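Local coordinates for protein 2-C-methyl-D-erythritol 4-phosphate cytidylyltransferase (PDB 4KT7) that probably catalyses the transfer of a cytidylyl group from CTP to 2-C-methyl-D-erythritol 4-phosphate, a step of isoprenoid biosynthesis, at residues I135-S140 with V162-P168; E119-T124 with V209-N215; P168-D172 with D192-F197; K8-I13 with Q102-T108. One frame throughout, in Å; residues are numbered along the deposited sequence.

Contact 1: I135-S140 with V162-P168; sequences ITATKS and VYNIQTP
The phenol ring of Y163 lies with one face against K139. K139 CA sits over the ring centre, and K139 CB makes a CH-pi contact 4.1 Å from the ring centroid. The carbonyl carbon of A137 lies at the ring edge, in its plane. With an alanine at Y163, the backbone of K139 would probably lose its cover and a gap would open beside it. The amide of N164 brings OD1 against S140 CB, 3.4 Å away. A water bonded to N164 OD1 also meets T138 OG1. Q166 NE2 bonds to E212 O and to a second water, which is shared with T138 OG1 and N164 O.

These groups hang on an antiparallel strand pair in the main sheet. N164 N bonds to T138 O at 2.8 Å, and T138 N returns a bond to N164 O. S140 N reaches V162 O at 2.8 Å. On its other edge, V162-N164 pairs antiparallel with a strand of the second subunit, and the sheet runs on across the dimer interface. The chain turns a corner at T167, before the cis peptide of P168. Strands 162-166 and 168-172, on either side of the corner, both pair antiparallel with strand 133-139. T136 meets this corner with its hydroxyl. OG1 stands between its own backbone N and carbonyl carbon (chi1 44°), and from there it makes a short bond of 2.5 Å to P168 O, in the carbonyl plane and on a lone pair. I135 CD1 touches I165 CG2 at 4.1 Å, and K145 of the second subunit packs on both isoleucines.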
loop_
_atom_site.group_PDB
_atom_site.type_symbol
_atom_site.label_atom_id
_atom_site.label_comp_id
_atom_site.label_asym_id
_atom_site.label_seq_id
_atom_site.Cartn_x
_atom_site.Cartn_y
_atom_site.Cartn_z
ATOM N N ILE A 135 4.952 13.974 10.355
ATOM C CA ILE A 135 4.140 13.375 9.284
ATOM C C ILE A 135 3.349 12.210 9.831
ATOM O O ILE A 135 3.713 11.655 10.865
ATOM C CB ILE A 135 5.009 12.862 8.122
ATOM C CG1 ILE A 135 5.889 11.690 8.581
ATOM C CG2 ILE A 135 5.894 13.980 7.601
ATOM C CD1 ILE A 135 6.750 11.106 7.452
ATOM N N THR A 136 2.250 11.846 9.162
ATOM C CA THR A 136 1.460 10.683 9.580
ATOM C C THR A 136 1.824 9.534 8.630
ATOM O O THR A 136 2.014 9.769 7.444
ATOM C CB THR A 136 -0.049 10.967 9.498
ATOM O OG1 THR A 136 -0.315 11.650 8.269
ATOM C CG2 THR A 136 -0.483 11.844 10.639
ATOM N N ALA A 137 1.916 8.306 9.138
ATOM C CA ALA A 137 2.328 7.172 8.306
ATOM C C ALA A 137 1.845 5.887 8.955
ATOM O O ALA A 137 1.533 5.886 10.151
ATOM C CB ALA A 137 3.873 7.159 8.138
ATOM N N THR A 138 1.763 4.804 8.170
ATOM C CA THR A 138 1.303 3.515 8.701
ATOM C C THR A 138 2.255 2.409 8.286
ATOM O O THR A 138 2.762 2.414 7.153
ATOM C CB THR A 138 -0.101 3.125 8.212
ATOM O OG1 THR A 138 -0.152 3.188 6.775
ATOM C CG2 THR A 138 -1.189 4.022 8.847
ATOM N N LYS A 139 2.501 1.466 9.196
ATOM C CA LYS A 139 3.396 0.368 8.883
ATOM C C LYS A 139 2.839 -0.360 7.673
ATOM O O LYS A 139 1.631 -0.618 7.596
ATOM C CB LYS A 139 3.541 -0.604 10.048
ATOM C CG LYS A 139 4.564 -1.700 9.757
ATOM C CD LYS A 139 4.692 -2.663 10.936
ATOM C CE LYS A 139 5.565 -2.059 12.031
ATOM N NZ LYS A 139 5.366 -2.788 13.315
ATOM N N SER A 140 3.697 -0.654 6.704
ATOM C CA SER A 140 3.207 -1.270 5.482
ATOM C C SER A 140 2.762 -2.682 5.783
ATOM O O SER A 140 3.518 -3.484 6.363
ATOM C CB SER A 140 4.282 -1.279 4.389
ATOM O OG SER A 140 3.819 -2.021 3.272
ATOM N N VAL A 162 9.204 -0.143 7.795
ATOM C CA VAL A 162 8.689 0.272 6.490
ATOM C C VAL A 162 7.272 0.872 6.615
ATOM O O VAL A 162 6.331 0.168 6.958
ATOM C CB VAL A 162 8.636 -0.924 5.495
ATOM C CG1 VAL A 162 8.127 -0.453 4.147
ATOM C CG2 VAL A 162 10.032 -1.600 5.354
ATOM N N TYR A 163 7.137 2.168 6.347
ATOM C CA TYR A 163 5.858 2.871 6.492
ATOM C C TYR A 163 5.402 3.587 5.231
ATOM O O TYR A 163 6.207 4.151 4.496
ATOM C CB TYR A 163 5.929 3.908 7.617
ATOM C CG TYR A 163 5.882 3.336 9.009
ATOM C CD1 TYR A 163 6.826 2.404 9.439
ATOM C CD2 TYR A 163 4.905 3.731 9.906
ATOM C CE1 TYR A 163 6.783 1.874 10.725
ATOM C CE2 TYR A 163 4.858 3.215 11.197
ATOM C CZ TYR A 163 5.800 2.297 11.601
ATOM O OH TYR A 163 5.751 1.809 12.884
ATOM N N ASN A 164 4.093 3.572 4.997
ATOM C CA ASN A 164 3.497 4.310 3.896
ATOM C C ASN A 164 2.984 5.623 4.445
ATOM O O ASN A 164 2.222 5.612 5.406
ATOM C CB ASN A 164 2.306 3.529 3.332
ATOM C CG ASN A 164 2.703 2.162 2.799
ATOM O OD1 ASN A 164 2.207 1.122 3.255
ATOM N ND2 ASN A 164 3.585 2.156 1.820
ATOM N N ILE A 165 3.360 6.750 3.847
ATOM C CA ILE A 165 2.906 8.032 4.372
ATOM C C ILE A 165 1.486 8.366 3.971
ATOM O O ILE A 165 0.969 7.887 2.963
ATOM C CB ILE A 165 3.826 9.204 3.958
ATOM C CG1 ILE A 165 3.673 9.507 2.469
ATOM C CG2 ILE A 165 5.275 8.876 4.314
ATOM C CD1 ILE A 165 4.469 10.703 2.007
ATOM N N GLN A 166 0.843 9.207 4.770
ATOM C CA GLN A 166 -0.444 9.744 4.384
ATOM C C GLN A 166 -0.427 11.234 4.729
ATOM O O GLN A 166 0.636 11.857 4.758
ATOM C CB GLN A 166 -1.589 8.970 5.074
ATOM C CG GLN A 166 -1.389 8.649 6.584
ATOM C CD GLN A 166 -2.521 7.807 7.171
ATOM O OE1 GLN A 166 -3.173 8.203 8.151
ATOM N NE2 GLN A 166 -2.757 6.634 6.579
ATOM N N THR A 167 -1.588 11.823 4.963
ATOM C CA THR A 167 -1.624 13.179 5.505
ATOM C C THR A 167 -2.679 13.147 6.598
ATOM O O THR A 167 -3.562 12.295 6.557
ATOM C CB THR A 167 -1.942 14.237 4.430
ATOM O OG1 THR A 167 -3.343 14.231 4.144
ATOM C CG2 THR A 167 -1.138 13.995 3.150
ATOM N N PRO A 168 -2.630 14.078 7.562
ATOM C CA PRO A 168 -1.859 15.332 7.620
ATOM C C PRO A 168 -0.360 15.207 7.886
ATOM O O PRO A 168 0.166 14.149 8.271
ATOM C CB PRO A 168 -2.510 16.082 8.784
ATOM C CG PRO A 168 -2.957 14.990 9.696
ATOM C CD PRO A 168 -3.480 13.906 8.757
HETATM O O HOH W 1 0.234 1.086 4.954
HETATM O O HOH W 2 -0.474 5.334 5.407
HETATM O O HOH W 3 4.078 -0.283 0.247
#

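Contact 2: E119-T124 with V209-N215; sequences ELFLKT and VHGEYSN
Helix residues 119-124 run beside the end of strand 209-210 and the loop after it, with the CA atoms of T124 and V209 6.5 Å apart, and E212-N215 form a type I turn. L120 packs between helix and loop. Its CD1 branch rests on H210 O at 3.5 Å and on G211 CA. Its CD2 branch meets N215 ND2 at 3.7 Å. CG is anti to the backbone N (chi1 -177°), which carries the branch point toward the strand end and loop. E212 slides past it the opposite way, bringing OE2 near L120 CB.

K123 crosses V209 obliquely. Its CE touches V209 CG1 at 3.9 Å, and the chain bends at chi3 so that NZ bonds to H210 O at 3.1 Å. NZ also gives a bond of 2.8 Å to a water lying close to E119 OE1 and E212 OE2. These two carboxylate oxygens are 4.4 Å apart, and the lysine charge would probably ease their repulsion. A leucine in place of K123 would probably leave H210 O without this donor and the two acids without the nearby positive charge. E212 OE2 has a further partner in S117 OG, and N215 ND2 bonds to T167 O. On the helix, T124 OG1 bonds to L120 O at 2.7 Å, and T124 N reaches the same oxygen from the opposite face of its plane.

Helix 118-127 covers one face of the main sheet. It lies on a crossover from strand 105-110 to strand 133-139 in the Rossmann-like alpha/beta fold of the GT-A nucleotidyltransferases.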
loop_
_atom_site.group_PDB
_atom_site.type_symbol
_atom_site.label_atom_id
_atom_site.label_comp_id
_atom_site.label_asym_id
_atom_site.label_seq_id
_atom_site.Cartn_x
_atom_site.Cartn_y
_atom_site.Cartn_z
ATOM N N GLU A 119 -9.029 13.060 15.883
ATOM C CA GLU A 119 -7.931 12.652 16.757
ATOM C C GLU A 119 -6.584 12.601 16.040
ATOM O O GLU A 119 -5.542 12.893 16.633
ATOM C CB GLU A 119 -8.231 11.287 17.373
ATOM C CG GLU A 119 -7.274 10.877 18.461
ATOM C CD GLU A 119 -7.191 9.368 18.634
ATOM O OE1 GLU A 119 -7.339 8.633 17.628
ATOM O OE2 GLU A 119 -6.970 8.916 19.780
ATOM N N LEU A 120 -6.588 12.236 14.762
ATOM C CA LEU A 120 -5.348 12.179 14.011
ATOM C C LEU A 120 -4.784 13.575 13.795
ATOM O O LEU A 120 -3.561 13.783 13.846
ATOM C CB LEU A 120 -5.573 11.492 12.663
ATOM C CG LEU A 120 -4.342 11.302 11.793
ATOM C CD1 LEU A 120 -3.317 10.462 12.533
ATOM C CD2 LEU A 120 -4.706 10.656 10.445
ATOM N N PHE A 121 -5.667 14.536 13.528
ATOM C CA PHE A 121 -5.227 15.929 13.409
ATOM C C PHE A 121 -4.675 16.473 14.720
ATOM O O PHE A 121 -3.666 17.176 14.723
ATOM C CB PHE A 121 -6.374 16.820 12.933
ATOM C CG PHE A 121 -6.754 16.586 11.492
ATOM C CD1 PHE A 121 -6.029 17.175 10.469
ATOM C CD2 PHE A 121 -7.838 15.778 11.167
ATOM C CE1 PHE A 121 -6.384 16.966 9.125
ATOM C CE2 PHE A 121 -8.190 15.564 9.842
ATOM C CZ PHE A 121 -7.458 16.161 8.823
ATOM N N LEU A 122 -5.345 16.164 15.828
ATOM C CA LEU A 122 -4.869 16.583 17.149
ATOM C C LEU A 122 -3.518 15.949 17.478
ATOM O O LEU A 122 -2.627 16.612 18.019
ATOM C CB LEU A 122 -5.887 16.209 18.222
ATOM C CG LEU A 122 -7.230 16.954 18.167
ATOM C CD1 LEU A 122 -8.195 16.467 19.252
ATOM C CD2 LEU A 122 -6.999 18.452 18.301
ATOM N N LYS A 123 -3.351 14.670 17.145
ATOM C CA LYS A 123 -2.082 13.988 17.402
ATOM C C LYS A 123 -0.958 14.606 16.597
ATOM O O LYS A 123 0.177 14.726 17.080
ATOM C CB LYS A 123 -2.191 12.500 17.068
ATOM C CG LYS A 123 -2.949 11.696 18.128
ATOM C CD LYS A 123 -3.530 10.412 17.517
ATOM C CE LYS A 123 -2.433 9.517 16.956
ATOM N NZ LYS A 123 -2.953 8.352 16.153
ATOM N N THR A 124 -1.264 14.981 15.359
ATOM C CA THR A 124 -0.268 15.613 14.501
ATOM C C THR A 124 0.103 16.980 15.074
ATOM O O THR A 124 1.280 17.328 15.153
ATOM C CB THR A 124 -0.815 15.772 13.078
ATOM O OG1 THR A 124 -1.255 14.497 12.618
ATOM C CG2 THR A 124 0.253 16.293 12.136
ATOM N N VAL A 209 3.894 10.172 13.216
ATOM C CA VAL A 209 2.728 9.857 14.031
ATOM C C VAL A 209 1.998 8.711 13.344
ATOM O O VAL A 209 1.820 8.742 12.121
ATOM C CB VAL A 209 1.799 11.086 14.116
ATOM C CG1 VAL A 209 0.383 10.689 14.496
ATOM C CG2 VAL A 209 2.390 12.123 15.087
ATOM N N HIS A 210 1.593 7.697 14.107
ATOM C CA HIS A 210 0.804 6.598 13.547
ATOM C C HIS A 210 -0.480 7.125 12.916
ATOM O O HIS A 210 -1.292 7.799 13.570
ATOM C CB HIS A 210 0.456 5.552 14.609
ATOM C CG HIS A 210 1.632 4.754 15.080
ATOM N ND1 HIS A 210 2.266 3.822 14.284
ATOM C CD2 HIS A 210 2.281 4.738 16.270
ATOM C CE1 HIS A 210 3.263 3.275 14.961
ATOM N NE2 HIS A 210 3.293 3.813 16.167
ATOM N N GLY A 211 -0.661 6.818 11.636
ATOM C CA GLY A 211 -1.859 7.210 10.927
ATOM C C GLY A 211 -2.934 6.142 11.008
ATOM O O GLY A 211 -2.914 5.256 11.875
ATOM N N GLU A 212 -3.884 6.224 10.094
ATOM C CA GLU A 212 -5.016 5.329 10.105
ATOM C C GLU A 212 -5.060 4.589 8.782
ATOM O O GLU A 212 -4.872 5.196 7.735
ATOM C CB GLU A 212 -6.300 6.132 10.366
ATOM C CG GLU A 212 -6.410 6.588 11.835
ATOM C CD GLU A 212 -7.354 7.772 12.063
ATOM O OE1 GLU A 212 -7.946 8.287 11.083
ATOM O OE2 GLU A 212 -7.483 8.203 13.234
ATOM N N TYR A 213 -5.281 3.273 8.829
ATOM C CA TYR A 213 -5.346 2.497 7.599
ATOM C C TYR A 213 -6.571 2.914 6.794
ATOM O O TYR A 213 -6.560 2.872 5.569
ATOM C CB TYR A 213 -5.335 0.984 7.884
ATOM C CG TYR A 213 -3.965 0.495 8.303
ATOM C CD1 TYR A 213 -2.937 0.390 7.377
ATOM C CD2 TYR A 213 -3.694 0.157 9.630
ATOM C CE1 TYR A 213 -1.659 -0.036 7.757
ATOM C CE2 TYR A 213 -2.420 -0.272 10.022
ATOM C CZ TYR A 213 -1.414 -0.375 9.077
ATOM O OH TYR A 213 -0.165 -0.805 9.460
ATOM N N SER A 214 -7.617 3.332 7.497
ATOM C CA SER A 214 -8.833 3.815 6.850
ATOM C C SER A 214 -8.659 5.161 6.130
ATOM O O SER A 214 -9.503 5.539 5.326
ATOM C CB SER A 214 -9.962 3.930 7.880
ATOM O OG SER A 214 -9.539 4.710 8.994
ATOM N N ASN A 215 -7.577 5.879 6.420
ATOM C CA ASN A 215 -7.375 7.233 5.876
ATOM C C ASN A 215 -6.849 7.200 4.428
ATOM O O ASN A 215 -5.758 7.701 4.124
ATOM C CB ASN A 215 -6.426 8.008 6.788
ATOM C CG ASN A 215 -6.304 9.478 6.421
ATOM O OD1 ASN A 215 -7.196 10.059 5.776
ATOM N ND2 ASN A 215 -5.193 10.098 6.850
HETATM O O HOH W 4 -5.554 8.061 15.120
#

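Contact 3: P168-D172 with D192-F197; sequences PQAFD and DDSQLF
Q169 reaches across to D192 with its amide. CG is anti to the carbonyl carbon (chi1 -63°), and the chain is extended beyond it. NE2 then bonds to D192 OD2 at 2.9 Å. The acceptor lies near the amide plane of Q169, but the amide meets OD2 on its anti side, out of the carboxylate plane. The two flat groups are turned 73° against each other.

D192 holds CG between its own backbone N and carbonyl carbon (chi1 71°). From there OD2 takes a bond from S194 N above the carboxylate plane at 3.0 Å, an Asx turn, and one from S194 OG on its syn lone pair at 2.6 Å. K145 of the second subunit forms a salt bridge with D192 OD1 and also bonds to S194 OG.

Q169 OE1 takes a bond of 2.9 Å from a water that accepts from D193 N. It also lies in the plane of the F171 ring, at its edge. F171 slides past F197 in the opposite direction, with F171 CD1 3.9 Å from F197 CE1. D193 packs its CB near F171 CZ and sends its carboxylate to R88 and Y180.

Three donors grip D192 OD2. This pattern probably selects one setting of the Q169 amide, since a flip would turn its oxygen toward the acid and its NH2 toward the water donor.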
loop_
_atom_site.group_PDB
_atom_site.type_symbol
_atom_site.label_atom_id
_atom_site.label_comp_id
_atom_site.label_asym_id
_atom_site.label_seq_id
_atom_site.Cartn_x
_atom_site.Cartn_y
_atom_site.Cartn_z
ATOM N N PRO A 168 -2.630 14.078 7.562
ATOM C CA PRO A 168 -1.859 15.332 7.620
ATOM C C PRO A 168 -0.360 15.207 7.886
ATOM O O PRO A 168 0.166 14.149 8.271
ATOM C CB PRO A 168 -2.510 16.082 8.784
ATOM C CG PRO A 168 -2.957 14.990 9.696
ATOM C CD PRO A 168 -3.480 13.906 8.757
ATOM N N GLN A 169 0.317 16.318 7.621
ATOM C CA GLN A 169 1.700 16.540 7.982
ATOM C C GLN A 169 1.673 17.936 8.601
ATOM O O GLN A 169 0.738 18.683 8.346
ATOM C CB GLN A 169 2.568 16.554 6.717
ATOM C CG GLN A 169 2.588 15.251 5.937
ATOM C CD GLN A 169 3.661 15.252 4.855
ATOM O OE1 GLN A 169 4.064 16.307 4.360
ATOM N NE2 GLN A 169 4.144 14.074 4.505
ATOM N N ALA A 170 2.666 18.304 9.405
ATOM C CA ALA A 170 2.689 19.674 9.930
ATOM C C ALA A 170 4.112 20.125 10.260
ATOM O O ALA A 170 4.983 19.290 10.520
ATOM C CB ALA A 170 1.779 19.785 11.173
ATOM N N PHE A 171 4.340 21.442 10.252
ATOM C CA PHE A 171 5.695 22.010 10.354
ATOM C C PHE A 171 5.685 23.352 11.049
ATOM O O PHE A 171 4.651 24.031 11.078
ATOM C CB PHE A 171 6.295 22.241 8.951
ATOM C CG PHE A 171 6.147 21.079 8.047
ATOM C CD1 PHE A 171 7.103 20.074 8.021
ATOM C CD2 PHE A 171 5.024 20.955 7.250
ATOM C CE1 PHE A 171 6.935 18.969 7.203
ATOM C CE2 PHE A 171 4.864 19.853 6.418
ATOM C CZ PHE A 171 5.815 18.863 6.412
ATOM N N ASP A 172 6.850 23.723 11.580
ATOM C CA ASP A 172 7.190 25.111 11.908
ATOM C C ASP A 172 6.994 25.920 10.628
ATOM O O ASP A 172 7.508 25.545 9.565
ATOM C CB ASP A 172 8.653 25.171 12.396
ATOM C CG ASP A 172 9.099 26.576 12.788
ATOM O OD1 ASP A 172 9.478 27.351 11.891
ATOM O OD2 ASP A 172 9.110 26.908 13.990
ATOM N N ASP A 192 7.204 14.209 -1.167
ATOM C CA ASP A 192 6.292 14.931 -0.285
ATOM C C ASP A 192 7.063 16.041 0.395
ATOM O O ASP A 192 8.292 16.103 0.267
ATOM C CB ASP A 192 5.718 13.993 0.774
ATOM C CG ASP A 192 6.750 13.585 1.803
ATOM O OD1 ASP A 192 7.726 12.877 1.435
ATOM O OD2 ASP A 192 6.593 13.957 2.988
ATOM N N ASP A 193 6.366 16.908 1.126
ATOM C CA ASP A 193 7.028 18.080 1.692
ATOM C C ASP A 193 8.102 17.710 2.698
ATOM O O ASP A 193 9.085 18.430 2.839
ATOM C CB ASP A 193 6.033 19.032 2.368
ATOM C CG ASP A 193 4.996 19.574 1.411
ATOM O OD1 ASP A 193 5.316 19.758 0.216
ATOM O OD2 ASP A 193 3.857 19.837 1.863
ATOM N N SER A 194 7.916 16.610 3.426
ATOM C CA SER A 194 8.893 16.291 4.469
ATOM C C SER A 194 10.221 15.825 3.888
ATOM O O SER A 194 11.240 15.871 4.576
ATOM C CB SER A 194 8.363 15.253 5.463
ATOM O OG SER A 194 8.371 13.956 4.889
ATOM N N GLN A 195 10.232 15.405 2.622
ATOM C CA GLN A 195 11.500 14.998 2.001
ATOM C C GLN A 195 12.388 16.223 1.773
ATOM O O GLN A 195 13.608 16.100 1.579
ATOM C CB GLN A 195 11.284 14.229 0.687
ATOM C CG GLN A 195 12.574 13.565 0.163
ATOM C CD GLN A 195 12.364 12.792 -1.119
ATOM O OE1 GLN A 195 11.462 13.099 -1.902
ATOM N NE2 GLN A 195 13.197 11.773 -1.341
ATOM N N LEU A 196 11.788 17.413 1.829
ATOM C CA LEU A 196 12.580 18.637 1.724
ATOM C C LEU A 196 13.682 18.635 2.787
ATOM O O LEU A 196 14.779 19.151 2.573
ATOM C CB LEU A 196 11.688 19.873 1.864
ATOM C CG LEU A 196 10.755 20.138 0.669
ATOM C CD1 LEU A 196 9.880 21.371 0.931
ATOM C CD2 LEU A 196 11.555 20.340 -0.603
ATOM N N PHE A 197 13.402 18.005 3.921
ATOM C CA PHE A 197 14.357 17.991 5.012
ATOM C C PHE A 197 15.602 17.202 4.678
ATOM O O PHE A 197 16.686 17.510 5.175
ATOM C CB PHE A 197 13.688 17.509 6.299
ATOM C CG PHE A 197 12.806 18.549 6.915
ATOM C CD1 PHE A 197 11.598 18.892 6.320
ATOM C CD2 PHE A 197 13.192 19.209 8.067
ATOM C CE1 PHE A 197 10.796 19.878 6.875
ATOM C CE2 PHE A 197 12.384 20.186 8.624
ATOM C CZ PHE A 197 11.191 20.523 8.014
HETATM O O HOH W 5 3.607 16.581 1.516
#

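Contact 4: K8-I13 with Q102-T108; sequences KFISAI and QSELVLT
I10 and L105 are neighbours on two parallel strands of the main sheet, part of the Rossmann-like core. S11 N bonds to L105 O at 2.9 Å, L107 N to S11 O, and I13 N to L107 O. Near the start of the pairing, F9 O accepts two bonds, from E104 N at 3.0 Å and L105 N at 3.2 Å.

The side chains alternate between the faces. On one, L105 CD1 touches I10 CG1 at 4.0 Å and K8 CB, and L107 CD2 meets A12 CB. On the other, I13 CD1 rests on V106 CG2 at 3.8 Å. F9 has CG anti to its N (chi1 -170°), and the ring crosses the Q102 side chain at about a right angle, with F9 CD2 3.7 Å from Q102 CD.

Helices back both faces. F121 and I125 lie on L107, while I176 packs on V106. Strand 168-172 flanks strand 105-110, and on the far side strand 55-60 bonds to A12. Near K8, a water accepts from its NZ at 3.0 Å and lies near E104 O. S103 OG donates to S11 OG at 2.7 Å, and S11 OG also bonds to E55 OE2.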
loop_
_atom_site.group_PDB
_atom_site.type_symbol
_atom_site.label_atom_id
_atom_site.label_comp_id
_atom_site.label_asym_id
_atom_site.label_seq_id
_atom_site.Cartn_x
_atom_site.Cartn_y
_atom_site.Cartn_z
ATOM N N LYS A 8 0.838 29.457 20.048
ATOM C CA LYS A 8 1.158 29.804 18.664
ATOM C C LYS A 8 -0.044 29.621 17.758
ATOM O O LYS A 8 -0.774 28.635 17.878
ATOM C CB LYS A 8 2.317 28.952 18.139
ATOM C CG LYS A 8 3.675 29.242 18.769
ATOM C CD LYS A 8 4.636 28.105 18.435
ATOM C CE LYS A 8 6.077 28.484 18.702
ATOM N NZ LYS A 8 6.971 27.351 18.350
ATOM N N PHE A 9 -0.224 30.569 16.841
ATOM C CA PHE A 9 -1.283 30.551 15.838
ATOM C C PHE A 9 -1.040 29.394 14.866
ATOM O O PHE A 9 0.053 29.283 14.297
ATOM C CB PHE A 9 -1.222 31.885 15.093
ATOM C CG PHE A 9 -2.385 32.158 14.185
ATOM C CD1 PHE A 9 -2.511 31.508 12.976
ATOM C CD2 PHE A 9 -3.314 33.140 14.511
ATOM C CE1 PHE A 9 -3.567 31.790 12.130
ATOM C CE2 PHE A 9 -4.372 33.431 13.657
ATOM C CZ PHE A 9 -4.493 32.754 12.471
ATOM N N ILE A 10 -2.057 28.550 14.667
ATOM C CA ILE A 10 -1.940 27.379 13.787
ATOM C C ILE A 10 -2.789 27.565 12.526
ATOM O O ILE A 10 -3.974 27.917 12.610
ATOM C CB ILE A 10 -2.385 26.067 14.511
ATOM C CG1 ILE A 10 -1.574 25.857 15.799
ATOM C CG2 ILE A 10 -2.261 24.855 13.572
ATOM C CD1 ILE A 10 -2.019 24.657 16.648
ATOM N N SER A 11 -2.182 27.356 11.356
ATOM C CA SER A 11 -2.929 27.411 10.091
ATOM C C SER A 11 -3.029 26.018 9.489
ATOM O O SER A 11 -2.128 25.198 9.674
ATOM C CB SER A 11 -2.219 28.302 9.072
ATOM O OG SER A 11 -2.007 29.598 9.591
ATOM N N ALA A 12 -4.124 25.743 8.774
ATOM C CA ALA A 12 -4.227 24.497 8.013
ATOM C C ALA A 12 -4.428 24.828 6.548
ATOM O O ALA A 12 -5.197 25.739 6.209
ATOM C CB ALA A 12 -5.360 23.618 8.527
ATOM N N ILE A 13 -3.704 24.102 5.699
ATOM C CA ILE A 13 -3.804 24.214 4.259
ATOM C C ILE A 13 -4.384 22.895 3.742
ATOM O O ILE A 13 -3.748 21.851 3.872
ATOM C CB ILE A 13 -2.397 24.429 3.635
ATOM C CG1 ILE A 13 -1.824 25.784 4.063
ATOM C CG2 ILE A 13 -2.450 24.341 2.121
ATOM C CD1 ILE A 13 -0.397 26.040 3.562
ATOM N N GLN A 102 0.457 36.156 11.389
ATOM C CA GLN A 102 0.704 35.645 12.736
ATOM C C GLN A 102 0.977 34.132 12.745
ATOM O O GLN A 102 1.427 33.582 13.751
ATOM C CB GLN A 102 -0.488 35.993 13.640
ATOM C CG GLN A 102 -0.350 35.561 15.092
ATOM C CD GLN A 102 -1.531 35.997 15.940
ATOM O OE1 GLN A 102 -2.290 36.891 15.554
ATOM N NE2 GLN A 102 -1.691 35.369 17.104
ATOM N N SER A 103 0.745 33.460 11.620
ATOM C CA SER A 103 0.877 31.999 11.598
ATOM C C SER A 103 2.287 31.502 11.976
ATOM O O SER A 103 3.281 31.876 11.346
ATOM C CB SER A 103 0.503 31.460 10.222
ATOM O OG SER A 103 0.576 30.041 10.241
ATOM N N GLU A 104 2.393 30.664 13.006
ATOM C CA GLU A 104 3.705 30.112 13.350
ATOM C C GLU A 104 3.816 28.619 13.093
ATOM O O GLU A 104 4.921 28.070 13.099
ATOM C CB GLU A 104 4.061 30.392 14.807
ATOM C CG GLU A 104 4.298 31.852 15.131
ATOM C CD GLU A 104 5.374 32.029 16.184
ATOM O OE1 GLU A 104 6.563 31.807 15.855
ATOM O OE2 GLU A 104 5.030 32.374 17.337
ATOM N N LEU A 105 2.677 27.959 12.912
ATOM C CA LEU A 105 2.648 26.510 12.665
ATOM C C LEU A 105 1.683 26.210 11.530
ATOM O O LEU A 105 0.632 26.838 11.443
ATOM C CB LEU A 105 2.196 25.766 13.927
ATOM C CG LEU A 105 3.055 25.930 15.178
ATOM C CD1 LEU A 105 2.327 25.415 16.424
ATOM C CD2 LEU A 105 4.403 25.231 15.015
ATOM N N VAL A 106 2.022 25.271 10.645
ATOM C CA VAL A 106 1.125 24.967 9.532
ATOM C C VAL A 106 0.935 23.469 9.387
ATOM O O VAL A 106 1.907 22.702 9.383
ATOM C CB VAL A 106 1.600 25.588 8.192
ATOM C CG1 VAL A 106 3.045 25.264 7.922
ATOM C CG2 VAL A 106 0.726 25.120 7.027
ATOM N N LEU A 107 -0.327 23.060 9.318
ATOM C CA LEU A 107 -0.685 21.677 9.032
ATOM C C LEU A 107 -1.204 21.610 7.592
ATOM O O LEU A 107 -1.948 22.486 7.143
ATOM C CB LEU A 107 -1.761 21.218 10.037
ATOM C CG LEU A 107 -2.449 19.858 9.871
ATOM C CD1 LEU A 107 -2.775 19.277 11.252
ATOM C CD2 LEU A 107 -3.729 19.984 9.045
ATOM N N THR A 108 -0.803 20.582 6.852
ATOM C CA THR A 108 -1.285 20.419 5.486
ATOM C C THR A 108 -2.081 19.128 5.432
ATOM O O THR A 108 -1.790 18.204 6.187
ATOM C CB THR A 108 -0.122 20.344 4.488
ATOM O OG1 THR A 108 0.697 19.196 4.793
ATOM C CG2 THR A 108 0.728 21.589 4.608
HETATM O O HOH W 6 7.185 27.971 15.461
#

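In the fold
All four contacts reach the same mixed sheet. Contact 4 is one of its parallel pairs. Strand 168-172 joins it to contact 3, with Q169 O 2.9 Å from T108 N and F171 N 2.9 Å from V106 O. Contacts 1 and 3 share P168, and both touch the second subunit. Contacts 1 and 2 have centres about 9 Å apart, and Y213 OH lies 2.6 Å from K139 O. P168 also packs against helix 118-127 of contact 2, where T124 OG1 is 3.4 Å from P168 CG. A sodium ion lies about 12 Å from the F197 side chain and about 13 Å from that of I135.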